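Local coordinates for inactive Zymogen C11 Protease (PDB 6MZO), which is a clostripain-like cysteine peptidase of family C11, captured as an inactive zymogen, and in its activated form probably cleaves peptide bonds, at residues Thr14-Asp22 against Ser87-Ile97. Numbering follows the deposited sequence.
Sequences TVLIYFAGD and SASTETLTQII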
loop_
_atom_site.group_PDB
_atom_site.type_symbol
_atom_site.label_atom_id
_atom_site.label_comp_id
_atom_site.label_asym_id
_atom_site.label_seq_id
_atom_site.Cartn_x
_atom_site.Cartn_y
_atom_site.Cartn_z
ATOM N N THR A 14 1.072 3.805 18.968
ATOM C CA THR A 14 0.645 2.426 18.936
ATOM C C THR A 14 0.514 1.989 17.481
ATOM O O THR A 14 -0.097 2.700 16.721
ATOM C CB THR A 14 -0.735 2.255 19.628
ATOM O OG1 THR A 14 -0.562 2.376 21.041
ATOM C CG2 THR A 14 -1.387 0.952 19.334
ATOM N N VAL A 15 1.200 0.931 17.106
ATOM C CA VAL A 15 1.090 0.403 15.720
ATOM C C VAL A 15 0.396 -0.974 15.731
ATOM O O VAL A 15 0.695 -1.859 16.541
ATOM C CB VAL A 15 2.507 0.255 15.123
ATOM C CG1 VAL A 15 2.432 -0.417 13.702
ATOM C CG2 VAL A 15 3.213 1.631 14.979
ATOM N N LEU A 16 -0.564 -1.131 14.812
ATOM C CA LEU A 16 -1.259 -2.382 14.534
ATOM C C LEU A 16 -0.744 -2.899 13.188
ATOM O O LEU A 16 -0.750 -2.155 12.201
ATOM C CB LEU A 16 -2.798 -2.165 14.453
ATOM C CG LEU A 16 -3.534 -3.379 13.826
ATOM C CD1 LEU A 16 -3.416 -4.563 14.807
ATOM C CD2 LEU A 16 -5.006 -2.926 13.609
ATOM N N ILE A 17 -0.254 -4.143 13.230
ATOM C CA ILE A 17 0.087 -4.857 11.969
ATOM C C ILE A 17 -0.981 -5.934 11.793
ATOM O O ILE A 17 -1.120 -6.853 12.627
ATOM C CB ILE A 17 1.525 -5.444 12.041
ATOM C CG1 ILE A 17 2.568 -4.382 12.442
ATOM C CG2 ILE A 17 1.785 -6.186 10.656
ATOM C CD1 ILE A 17 4.059 -4.915 12.346
ATOM N N TYR A 18 -1.722 -5.811 10.682
ATOM C CA TYR A 18 -2.903 -6.625 10.444
ATOM C C TYR A 18 -2.668 -7.518 9.237
ATOM O O TYR A 18 -2.463 -6.998 8.115
ATOM C CB TYR A 18 -4.100 -5.699 10.177
ATOM C CG TYR A 18 -5.442 -6.347 10.041
ATOM C CD1 TYR A 18 -5.830 -6.907 8.842
ATOM C CD2 TYR A 18 -6.318 -6.348 11.102
ATOM C CE1 TYR A 18 -7.101 -7.512 8.677
ATOM C CE2 TYR A 18 -7.566 -6.917 10.984
ATOM C CZ TYR A 18 -7.957 -7.515 9.752
ATOM O OH TYR A 18 -9.228 -8.058 9.635
ATOM N N PHE A 19 -2.577 -8.828 9.503
ATOM C CA PHE A 19 -2.337 -9.798 8.433
ATOM C C PHE A 19 -3.637 -10.404 7.994
ATOM O O PHE A 19 -4.197 -11.252 8.700
ATOM C CB PHE A 19 -1.377 -10.902 8.913
ATOM C CG PHE A 19 0.035 -10.451 9.163
ATOM C CD1 PHE A 19 0.940 -10.475 8.123
ATOM C CD2 PHE A 19 0.498 -10.019 10.436
ATOM C CE1 PHE A 19 2.220 -10.072 8.314
ATOM C CE2 PHE A 19 1.793 -9.617 10.639
ATOM C CZ PHE A 19 2.694 -9.623 9.571
ATOM N N ALA A 20 -4.078 -10.029 6.802
ATOM C CA ALA A 20 -5.244 -10.680 6.255
ATOM C C ALA A 20 -4.660 -11.901 5.551
ATOM O O ALA A 20 -4.161 -11.790 4.441
ATOM C CB ALA A 20 -5.965 -9.764 5.306
ATOM N N GLY A 21 -4.627 -13.021 6.248
ATOM C CA GLY A 21 -4.057 -14.250 5.737
ATOM C C GLY A 21 -5.185 -15.209 5.391
ATOM O O GLY A 21 -6.106 -14.825 4.664
ATOM N N ASP A 22 -5.103 -16.429 5.938
ATOM C CA ASP A 22 -6.074 -17.524 5.751
ATOM C C ASP A 22 -6.177 -17.878 4.275
ATOM O O ASP A 22 -7.260 -17.880 3.692
ATOM C CB ASP A 22 -7.461 -17.178 6.325
ATOM N N SER A 87 -11.611 -12.104 8.353
ATOM C CA SER A 87 -10.553 -11.127 8.468
ATOM C C SER A 87 -10.419 -10.276 7.206
ATOM O O SER A 87 -9.816 -9.220 7.260
ATOM C CB SER A 87 -9.226 -11.816 8.777
ATOM O OG SER A 87 -8.807 -12.612 7.675
ATOM N N ALA A 88 -11.005 -10.686 6.085
ATOM C CA ALA A 88 -10.888 -9.849 4.877
ATOM C C ALA A 88 -12.006 -8.798 4.782
ATOM O O ALA A 88 -12.248 -8.198 3.741
ATOM C CB ALA A 88 -10.867 -10.716 3.620
ATOM N N SER A 89 -12.696 -8.596 5.883
ATOM C CA SER A 89 -13.821 -7.696 5.958
ATOM C C SER A 89 -13.342 -6.385 6.545
ATOM O O SER A 89 -12.598 -6.389 7.544
ATOM C CB SER A 89 -14.900 -8.302 6.846
ATOM O OG SER A 89 -15.606 -7.311 7.576
ATOM N N THR A 90 -13.776 -5.262 5.995
ATOM C CA THR A 90 -13.379 -3.999 6.624
ATOM C C THR A 90 -14.029 -3.818 8.022
ATOM O O THR A 90 -13.418 -3.151 8.879
ATOM C CB THR A 90 -13.752 -2.806 5.735
ATOM O OG1 THR A 90 -15.151 -2.857 5.482
ATOM C CG2 THR A 90 -13.010 -2.876 4.395
ATOM N N GLU A 91 -15.208 -4.409 8.266
ATOM C CA GLU A 91 -15.832 -4.319 9.587
ATOM C C GLU A 91 -14.945 -4.956 10.650
ATOM O O GLU A 91 -14.816 -4.446 11.771
ATOM C CB GLU A 91 -17.221 -4.985 9.598
ATOM C CG GLU A 91 -18.264 -4.147 8.933
ATOM C CD GLU A 91 -19.626 -4.803 9.011
ATOM O OE1 GLU A 91 -19.972 -5.351 10.090
ATOM O OE2 GLU A 91 -20.321 -4.805 7.977
ATOM N N THR A 92 -14.283 -6.046 10.278
ATOM C CA THR A 92 -13.374 -6.722 11.199
ATOM C C THR A 92 -12.176 -5.841 11.455
ATOM O O THR A 92 -11.748 -5.664 12.591
ATOM C CB THR A 92 -12.934 -8.094 10.650
ATOM O OG1 THR A 92 -14.073 -8.947 10.538
ATOM C CG2 THR A 92 -11.836 -8.698 11.542
ATOM N N LEU A 93 -11.624 -5.274 10.379
ATOM C CA LEU A 93 -10.496 -4.383 10.530
ATOM C C LEU A 93 -10.816 -3.237 11.478
ATOM O O LEU A 93 -10.036 -2.977 12.385
ATOM C CB LEU A 93 -10.052 -3.886 9.139
ATOM C CG LEU A 93 -9.004 -2.784 9.115
ATOM C CD1 LEU A 93 -7.700 -3.161 9.841
ATOM C CD2 LEU A 93 -8.689 -2.448 7.653
ATOM N N THR A 94 -11.974 -2.587 11.342
ATOM C CA THR A 94 -12.185 -1.430 12.226
ATOM C C THR A 94 -12.570 -1.880 13.646
ATOM O O THR A 94 -12.286 -1.175 14.603
ATOM C CB THR A 94 -13.224 -0.462 11.664
ATOM O OG1 THR A 94 -14.504 -1.101 11.585
ATOM C CG2 THR A 94 -12.778 0.014 10.240
ATOM N N GLN A 95 -13.126 -3.074 13.764
ATOM C CA GLN A 95 -13.363 -3.687 15.091
ATOM C C GLN A 95 -12.030 -3.843 15.859
ATOM O O GLN A 95 -11.919 -3.476 17.042
ATOM C CB GLN A 95 -14.017 -5.046 14.959
ATOM C CG GLN A 95 -14.151 -5.741 16.308
ATOM C CD GLN A 95 -14.710 -7.139 16.185
ATOM O OE1 GLN A 95 -15.391 -7.457 15.198
ATOM N NE2 GLN A 95 -14.420 -7.988 17.177
ATOM N N ILE A 96 -11.010 -4.352 15.164
ATOM C CA ILE A 96 -9.700 -4.574 15.736
ATOM C C ILE A 96 -9.005 -3.236 16.020
ATOM O O ILE A 96 -8.414 -3.057 17.087
ATOM C CB ILE A 96 -8.812 -5.419 14.790
ATOM C CG1 ILE A 96 -9.429 -6.824 14.574
ATOM C CG2 ILE A 96 -7.391 -5.511 15.341
ATOM C CD1 ILE A 96 -9.691 -7.672 15.885
ATOM N N ILE A 97 -9.091 -2.297 15.067
ATOM C CA ILE A 97 -8.465 -0.977 15.300
ATOM C C ILE A 97 -9.118 -0.341 16.538
ATOM O O ILE A 97 -8.423 0.251 17.412
ATOM C CB ILE A 97 -8.630 -0.058 14.066
ATOM C CG1 ILE A 97 -7.760 -0.530 12.948
ATOM C CG2 ILE A 97 -8.244 1.388 14.442
ATOM C CD1 ILE A 97 -8.168 0.103 11.639
#
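Y18 reaches from strand 14-19 to the foot of helix 90-103 and shows how one tyrosine can be apolar along its ring and polar at its end. Its CB points toward the helix, and CG, anti to the backbone N (chi1 -174°), lets one ring face lie against L93. CG and CD2 meet the methyl CD1 of L93, a CH-pi contact in which CD1 sits 3.9 Å from the ring centroid and 18° off its normal. Further out, CE2 meets CG1 of I96 at the ring edge, 4.0 Å away. CE1 and CZ each come within 3.5 Å of S87 O, which lies in the ring plane. At the tip, OH donates to that carbonyl O over 2.7 Å, on a lone pair and in the carbonyl plane, while CG2 of T92 lies 3.3 Å from the same OH. Y53 of strand 49-54 stacks with the ring. Two residues back, L16 sets CD2 against CG1 of I97 (3.7 Å) and CG2 of I96, the side chains crossing at about right angles. S87 lies two residues before the N-cap S89, whose OG accepts from T92 N. A phenylalanine in place of Y18 would probably leave the S87 carbonyl without its hydroxyl donor. The helix, nearly antiparallel to the strand (151°), covers one face of the central mixed sheet, consistent with the alpha/beta/alpha fold of clan CD peptidases: apolar packing joins the layers, and one buried phenol probably helps fix the loop entering the helix.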